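Local coordinates for protein Rab GDP dissociation inhibitor alpha (Naegleria fowleri, PDB 6C87) that probably binds prenylated, GDP-bound Rab GTPases, slows their release of GDP and extracts them from membranes during vesicle transport, at residues G116-H121 and K320-A325; F332-K335 and H341-Y344; L194-A197 and D203-Y206. All blocks are in the same frame, centred on the assembly; numbering follows the deposited sequence.

Contact 1: residues G116-H121 and K320-A325; sequences GSFVYH and KSTENA
Phe118 projects from its strand toward the loop 320-325 and meets Thr322 across one face of its ring. The methyl CG2 of Thr322 lies 4.0 Å from the centroid of the Phe118 ring and 15° off the ring normal, which is CH-pi geometry. The methyl is displaced toward the rim, above the CE1 side, where Thr322 CG2 and Phe118 CE1 are 3.8 Å apart. Farther round the ring, Phe118 CZ approaches Thr322 CA at 3.5 Å, and the carbonyl oxygen of Ser321 comes obliquely to Phe118 CE2 at the same distance. Torsions explain the fit. In Phe118, CG stands anti to the carbonyl carbon (chi1 -65°), and the ring leans back along its own strand until CE1 is 3.6 Å from CA of Gly116, a residue with no side chain to obstruct it. In Thr322, chi1 of 59° sets OG1 between the backbone N and the carbonyl carbon, where it bonds to Val319 O, and leaves the methyl to meet the ring.

The arrangement is a loop folded against a beta sheet. Strand 111-121 runs parallel to strand 328-332, and segment 320-325 belongs to the connection leading into that second strand from strand 302-315. A backbone bond from Ala325 N to Thr322 O, 3.1 Å long, closes a type I' beta turn whose central residues, Glu323 and Asn324, both have left-handed backbone conformations. Ser321 and Thr322 also touch Ile125 of strand 124-127, so the loop reaches across to the next strand as well. Alternation along strand 111-121 directs Val119 away from the loop, toward Phe193 and Ala197 of helix 188-198.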
loop_
_atom_site.group_PDB
_atom_site.type_symbol
_atom_site.label_atom_id
_atom_site.label_comp_id
_atom_site.label_asym_id
_atom_site.label_seq_id
_atom_site.Cartn_x
_atom_site.Cartn_y
_atom_site.Cartn_z
ATOM N N GLY A 116 14.167 9.224 32.507
ATOM C CA GLY A 116 15.470 9.663 32.054
ATOM C C GLY A 116 15.883 9.037 30.740
ATOM O O GLY A 116 15.483 7.925 30.399
ATOM N N SER A 117 16.662 9.799 29.974
ATOM C CA SER A 117 17.311 9.274 28.774
ATOM C C SER A 117 18.738 9.795 28.749
ATOM O O SER A 117 18.945 10.993 28.518
ATOM C CB SER A 117 16.571 9.677 27.507
ATOM O OG SER A 117 17.206 9.103 26.380
ATOM N N PHE A 118 19.711 8.892 28.951
ATOM C CA PHE A 118 21.106 9.260 29.152
ATOM C C PHE A 118 22.029 8.456 28.249
ATOM O O PHE A 118 21.718 7.330 27.854
ATOM C CB PHE A 118 21.534 9.049 30.602
ATOM C CG PHE A 118 20.823 9.929 31.551
ATOM C CD1 PHE A 118 19.599 9.551 32.068
ATOM C CD2 PHE A 118 21.352 11.161 31.897
ATOM C CE1 PHE A 118 18.918 10.383 32.937
ATOM C CE2 PHE A 118 20.675 12.000 32.759
ATOM C CZ PHE A 118 19.455 11.609 33.279
ATOM N N VAL A 119 23.189 9.046 27.955
ATOM C CA VAL A 119 24.200 8.446 27.093
ATOM C C VAL A 119 25.574 8.688 27.711
ATOM O O VAL A 119 25.817 9.707 28.365
ATOM C CB VAL A 119 24.104 9.004 25.646
ATOM C CG1 VAL A 119 24.348 10.493 25.623
ATOM C CG2 VAL A 119 25.045 8.277 24.708
ATOM N N TYR A 120 26.471 7.737 27.502
ATOM C CA TYR A 120 27.786 7.740 28.124
ATOM C C TYR A 120 28.826 8.443 27.262
ATOM O O TYR A 120 28.776 8.393 26.029
ATOM C CB TYR A 120 28.219 6.297 28.390
ATOM C CG TYR A 120 29.596 6.113 28.991
ATOM C CD1 TYR A 120 30.688 5.793 28.187
ATOM C CD2 TYR A 120 29.796 6.214 30.367
ATOM C CE1 TYR A 120 31.943 5.601 28.727
ATOM C CE2 TYR A 120 31.047 6.027 30.919
ATOM C CZ TYR A 120 32.117 5.721 30.096
ATOM O OH TYR A 120 33.364 5.524 30.640
ATOM N N HIS A 121 29.765 9.114 27.922
ATOM C CA HIS A 121 30.869 9.756 27.223
ATOM C C HIS A 121 31.980 10.049 28.222
ATOM O O HIS A 121 31.728 10.683 29.250
ATOM C CB HIS A 121 30.429 11.048 26.527
ATOM C CG HIS A 121 31.570 11.834 25.957
ATOM N ND1 HIS A 121 32.193 11.489 24.775
ATOM C CD2 HIS A 121 32.226 12.921 26.425
ATOM C CE1 HIS A 121 33.171 12.344 24.531
ATOM N NE2 HIS A 121 33.213 13.222 25.516
ATOM N N LYS A 320 23.860 7.965 39.975
ATOM C CA LYS A 320 24.483 9.282 40.017
ATOM C C LYS A 320 24.420 9.931 38.640
ATOM O O LYS A 320 24.517 9.253 37.611
ATOM C CB LYS A 320 25.937 9.186 40.487
ATOM N N SER A 321 24.242 11.250 38.634
ATOM C CA SER A 321 24.151 12.100 37.445
ATOM C C SER A 321 22.840 11.950 36.690
ATOM O O SER A 321 22.688 12.557 35.627
ATOM C CB SER A 321 25.293 11.849 36.452
ATOM O OG SER A 321 26.539 11.807 37.112
ATOM N N THR A 322 21.877 11.188 37.202
ATOM C CA THR A 322 20.576 11.103 36.552
ATOM C C THR A 322 19.533 12.004 37.200
ATOM O O THR A 322 18.343 11.869 36.895
ATOM C CB THR A 322 20.086 9.658 36.524
ATOM O OG1 THR A 322 19.982 9.157 37.865
ATOM C CG2 THR A 322 21.035 8.803 35.719
ATOM N N GLU A 323 19.965 12.939 38.056
ATOM C CA GLU A 323 19.085 13.906 38.714
ATOM C C GLU A 323 17.960 13.213 39.476
ATOM O O GLU A 323 16.799 13.618 39.409
ATOM C CB GLU A 323 18.532 14.940 37.728
ATOM C CG GLU A 323 19.582 15.955 37.275
ATOM C CD GLU A 323 19.101 16.862 36.158
ATOM O OE1 GLU A 323 17.876 17.077 36.026
ATOM O OE2 GLU A 323 19.958 17.352 35.398
ATOM N N ASN A 324 18.326 12.166 40.221
ATOM C CA ASN A 324 17.394 11.434 41.078
ATOM C C ASN A 324 16.259 10.794 40.282
ATOM O O ASN A 324 15.147 10.625 40.789
ATOM C CB ASN A 324 16.836 12.340 42.179
ATOM C CG ASN A 324 17.883 12.681 43.218
ATOM O OD1 ASN A 324 18.844 11.937 43.402
ATOM N ND2 ASN A 324 17.723 13.825 43.879
ATOM N N ALA A 325 16.532 10.442 39.029
ATOM C CA ALA A 325 15.542 9.757 38.210
ATOM C C ALA A 325 15.183 8.401 38.819
ATOM O O ALA A 325 16.059 7.649 39.263
ATOM C CB ALA A 325 16.073 9.579 36.785
#

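Contact 2: residues F332-K335 and H341-Y344; sequences FPQK and HDIY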
loop_
_atom_site.group_PDB
_atom_site.type_symbol
_atom_site.label_atom_id
_atom_site.label_comp_id
_atom_site.label_asym_id
_atom_site.label_seq_id
_atom_site.Cartn_x
_atom_site.Cartn_y
_atom_site.Cartn_z
ATOM N N PHE A 332 25.321 3.136 26.315
ATOM C CA PHE A 332 26.785 3.141 26.316
ATOM C C PHE A 332 27.274 2.798 24.914
ATOM O O PHE A 332 27.447 1.615 24.584
ATOM C CB PHE A 332 27.328 2.155 27.351
ATOM C CG PHE A 332 27.007 2.532 28.766
ATOM C CD1 PHE A 332 25.747 2.289 29.290
ATOM C CD2 PHE A 332 27.957 3.134 29.575
ATOM C CE1 PHE A 332 25.435 2.643 30.595
ATOM C CE2 PHE A 332 27.649 3.487 30.883
ATOM C CZ PHE A 332 26.382 3.240 31.392
ATOM N N PRO A 333 27.502 3.793 24.054
ATOM C CA PRO A 333 27.909 3.498 22.669
ATOM C C PRO A 333 29.246 2.762 22.595
ATOM O O PRO A 333 30.169 3.025 23.368
ATOM C CB PRO A 333 27.988 4.885 22.019
ATOM C CG PRO A 333 27.140 5.773 22.901
ATOM C CD PRO A 333 27.313 5.236 24.285
ATOM N N GLN A 334 29.346 1.833 21.642
ATOM C CA GLN A 334 30.537 0.996 21.574
ATOM C C GLN A 334 31.792 1.826 21.315
ATOM O O GLN A 334 32.862 1.534 21.865
ATOM C CB GLN A 334 30.367 -0.087 20.506
ATOM C CG GLN A 334 30.307 0.396 19.073
ATOM C CD GLN A 334 29.715 -0.641 18.136
ATOM O OE1 GLN A 334 30.422 -1.228 17.313
ATOM N NE2 GLN A 334 28.403 -0.828 18.216
ATOM N N LYS A 335 31.687 2.874 20.495
ATOM C CA LYS A 335 32.865 3.699 20.236
ATOM C C LYS A 335 33.252 4.563 21.429
ATOM O O LYS A 335 34.351 5.124 21.430
ATOM C CB LYS A 335 32.667 4.553 18.979
ATOM C CG LYS A 335 32.918 3.756 17.703
ATOM C CD LYS A 335 32.369 4.423 16.459
ATOM C CE LYS A 335 32.660 3.560 15.230
ATOM N NZ LYS A 335 32.187 4.169 13.951
ATOM N N HIS A 341 30.260 -3.652 20.583
ATOM C CA HIS A 341 28.834 -3.736 20.860
ATOM C C HIS A 341 28.491 -2.727 21.938
ATOM O O HIS A 341 29.251 -2.556 22.898
ATOM C CB HIS A 341 28.425 -5.139 21.320
ATOM C CG HIS A 341 28.780 -6.217 20.342
ATOM N ND1 HIS A 341 30.052 -6.741 20.248
ATOM C CD2 HIS A 341 28.032 -6.874 19.424
ATOM C CE1 HIS A 341 30.075 -7.669 19.308
ATOM N NE2 HIS A 341 28.862 -7.772 18.795
ATOM N N ASP A 342 27.352 -2.060 21.776
ATOM C CA ASP A 342 26.888 -1.130 22.791
ATOM C C ASP A 342 26.519 -1.883 24.066
ATOM O O ASP A 342 26.164 -3.063 24.039
ATOM C CB ASP A 342 25.675 -0.341 22.289
ATOM C CG ASP A 342 26.004 0.603 21.135
ATOM O OD1 ASP A 342 27.150 0.583 20.624
ATOM O OD2 ASP A 342 25.089 1.362 20.731
ATOM N N ILE A 343 26.617 -1.191 25.193
ATOM C CA ILE A 343 26.110 -1.691 26.460
ATOM C C ILE A 343 24.868 -0.886 26.787
ATOM O O ILE A 343 24.835 0.334 26.581
ATOM C CB ILE A 343 27.125 -1.576 27.611
ATOM C CG1 ILE A 343 28.488 -2.123 27.195
ATOM C CG2 ILE A 343 26.593 -2.325 28.829
ATOM C CD1 ILE A 343 29.570 -1.898 28.243
ATOM N N TYR A 344 23.854 -1.565 27.300
ATOM C CA TYR A 344 22.573 -0.958 27.610
ATOM C C TYR A 344 22.314 -1.111 29.096
ATOM O O TYR A 344 22.644 -2.144 29.690
ATOM C CB TYR A 344 21.444 -1.602 26.788
ATOM C CG TYR A 344 21.715 -1.567 25.302
ATOM C CD1 TYR A 344 22.498 -2.541 24.699
ATOM C CD2 TYR A 344 21.215 -0.539 24.506
ATOM C CE1 TYR A 344 22.768 -2.500 23.349
ATOM C CE2 TYR A 344 21.479 -0.493 23.144
ATOM C CZ TYR A 344 22.260 -1.481 22.574
ATOM O OH TYR A 344 22.541 -1.461 21.225
#
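The carboxylate of Asp342 is engaged on both faces by Gln334: the backbone N approaches OD1 from one side and the side-chain NE2 from the other. Gln334 N lies 2.7 Å from Asp342 OD1, and Gln334 NE2 lies 3.1 Å from the same oxygen with a straighter bond, 166° at the hydrogen. The other oxygen, OD2, is hydrogen-bonded to His196 ND1 of helix 188-198. OD1 sits close to the plane of the amide, which stands 89° from that of the carboxylate. A chi1 of 67° places Gln334 CG between its backbone N and carbonyl carbon, from where the extended chain brings NE2 back to OD1. The Phe332 ring has Ile343 O at its edge, in plane, 3.5 Å from Phe332 CD1.

Backbone bonds run both ways between Phe332 and Ile343, 2.9 Å from Phe332 N to Ile343 O and 3.0 Å from Ile343 N to Phe332 O. This antiparallel hydrogen-bonded pair closes a beta hairpin whose connection contains the short helix 334-337. Phe332 and Ile343 share a sheet face covered by helix 378-384, while Pro333 and Gln334 pack on helix 188-198, and strand 360-367 continues the sheet beyond strand 343-349.

Contact 3: residues L194-A197 and D203-Y206; sequences LGHA and DDSY
Asp203, whose CA lies 3.9 Å from CE1 of His196, has one carboxylate oxygen gripped by two donors. Ser205 OG reaches Asp203 OD1 at 2.6 Å on its syn side, and Ser205 N reaches the same Asp203 OD1 at 3.0 Å on its anti side. The backbone bond, spanning two residues, defines an Asx turn just ahead of helix 206-209.

The bond that crosses the contact runs from His196 NE2 to Asp204 OD1, 2.9 Å long and 157° at the hydrogen. OD1 lies near the plane of the imidazole, at its edge, but the donor stands above the carboxylate plane; ring and carboxylate are 88° apart. In His196, CG stands anti to the carbonyl carbon (chi1 -63°), and from there the ring reaches the loop with NE2 leading. One residue before His196 in the helix, Gly195 CA is approached by Tyr206 OH at 3.6 Å, with no side chain there to hold the phenol off. That hydroxyl is hydrogen-bonded to Tyr181 OH, and the Tyr206 ring stacks with Tyr201. The helix 188-198 carries a wider pi-type turn at 194-197, and the loop after it folds back against this part of the helix.

His196 has a second carboxylate partner, Asp342, whose OD2 meets the other ring nitrogen, ND1, and Asp204 OD2 forms a salt bridge with Lys335. An imidazole placed between two carboxylates would probably be stabilised in its doubly protonated, positively charged form, with Lys335 offsetting part of the negative charge on Asp204.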
loop_
_atom_site.group_PDB
_atom_site.type_symbol
_atom_site.label_atom_id
_atom_site.label_comp_id
_atom_site.label_asym_id
_atom_site.label_seq_id
_atom_site.Cartn_x
_atom_site.Cartn_y
_atom_site.Cartn_z
ATOM N N LEU A 194 23.909 10.669 18.628
ATOM C CA LEU A 194 22.882 10.940 17.632
ATOM C C LEU A 194 22.372 9.642 17.017
ATOM O O LEU A 194 21.161 9.401 16.962
ATOM C CB LEU A 194 23.434 11.884 16.563
ATOM C CG LEU A 194 22.441 12.763 15.805
ATOM C CD1 LEU A 194 21.475 13.430 16.773
ATOM C CD2 LEU A 194 23.196 13.806 15.003
ATOM N N GLY A 195 23.285 8.785 16.569
ATOM C CA GLY A 195 22.909 7.559 15.901
ATOM C C GLY A 195 22.447 6.469 16.845
ATOM O O GLY A 195 21.508 5.730 16.525
ATOM N N HIS A 196 23.090 6.350 18.007
ATOM C CA HIS A 196 22.796 5.254 18.925
ATOM C C HIS A 196 21.791 5.634 20.004
ATOM O O HIS A 196 20.929 4.825 20.351
ATOM C CB HIS A 196 24.083 4.740 19.583
ATOM C CG HIS A 196 25.070 4.158 18.617
ATOM N ND1 HIS A 196 25.553 2.873 18.728
ATOM C CD2 HIS A 196 25.671 4.690 17.527
ATOM C CE1 HIS A 196 26.407 2.638 17.746
ATOM N NE2 HIS A 196 26.494 3.724 17.002
ATOM N N ALA A 197 21.867 6.847 20.541
ATOM C CA ALA A 197 20.985 7.233 21.633
ATOM C C ALA A 197 19.706 7.913 21.162
ATOM O O ALA A 197 18.704 7.867 21.886
ATOM C CB ALA A 197 21.720 8.160 22.613
ATOM N N ASP A 203 24.789 -0.160 15.457
ATOM C CA ASP A 203 26.112 0.029 14.881
ATOM C C ASP A 203 26.010 1.095 13.796
ATOM O O ASP A 203 24.920 1.564 13.458
ATOM C CB ASP A 203 26.693 -1.280 14.327
ATOM C CG ASP A 203 25.812 -1.923 13.267
ATOM O OD1 ASP A 203 25.460 -1.254 12.271
ATOM O OD2 ASP A 203 25.503 -3.122 13.409
ATOM N N ASP A 204 27.154 1.447 13.217
ATOM C CA ASP A 204 27.220 2.562 12.284
ATOM C C ASP A 204 27.064 2.155 10.823
ATOM O O ASP A 204 27.306 2.983 9.939
ATOM C CB ASP A 204 28.531 3.323 12.475
ATOM C CG ASP A 204 28.588 4.041 13.799
ATOM O OD1 ASP A 204 27.506 4.278 14.383
ATOM O OD2 ASP A 204 29.703 4.386 14.245
ATOM N N SER A 205 26.629 0.928 10.540
ATOM C CA SER A 205 26.461 0.533 9.147
ATOM C C SER A 205 25.342 1.302 8.448
ATOM O O SER A 205 25.357 1.402 7.216
ATOM C CB SER A 205 26.207 -0.972 9.060
ATOM O OG SER A 205 25.021 -1.323 9.748
ATOM N N TYR A 206 24.395 1.873 9.202
ATOM C CA TYR A 206 23.320 2.650 8.593
ATOM C C TYR A 206 23.856 3.845 7.822
ATOM O O TYR A 206 23.189 4.331 6.901
ATOM C CB TYR A 206 22.350 3.158 9.670
ATOM C CG TYR A 206 22.940 4.286 10.495
ATOM C CD1 TYR A 206 23.737 4.020 11.602
ATOM C CD2 TYR A 206 22.727 5.622 10.146
ATOM C CE1 TYR A 206 24.296 5.051 12.346
ATOM C CE2 TYR A 206 23.288 6.656 10.879
ATOM C CZ TYR A 206 24.071 6.364 11.983
ATOM O OH TYR A 206 24.637 7.385 12.722
#

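Contacts 2 and 3 are the closest pair, with centres about 10 Å apart, and share a polar network: Asp342 OD2 of contact 2 probably bonds to His196 ND1 of contact 3 at 2.6 Å, and Lys335 NZ pairs with Asp204 OD2. This network ties helix 188-198 and its following loop to the sheet hairpin. Contact 1 lies about 15 Å from contact 2, centre to centre, on the same sheet, and touches it by packing: Tyr120 CB is 3.4 Å from Phe332 CD2, and Val119 CG2 is 3.7 Å from Pro333 CG. Contacts 1 and 3, centres about 20 Å apart, meet through Val119 CG2 and Ala197 CB at 3.9 Å. Strand 111-121 thus meets the loop 320-325 on one face and helix 188-198 on the other.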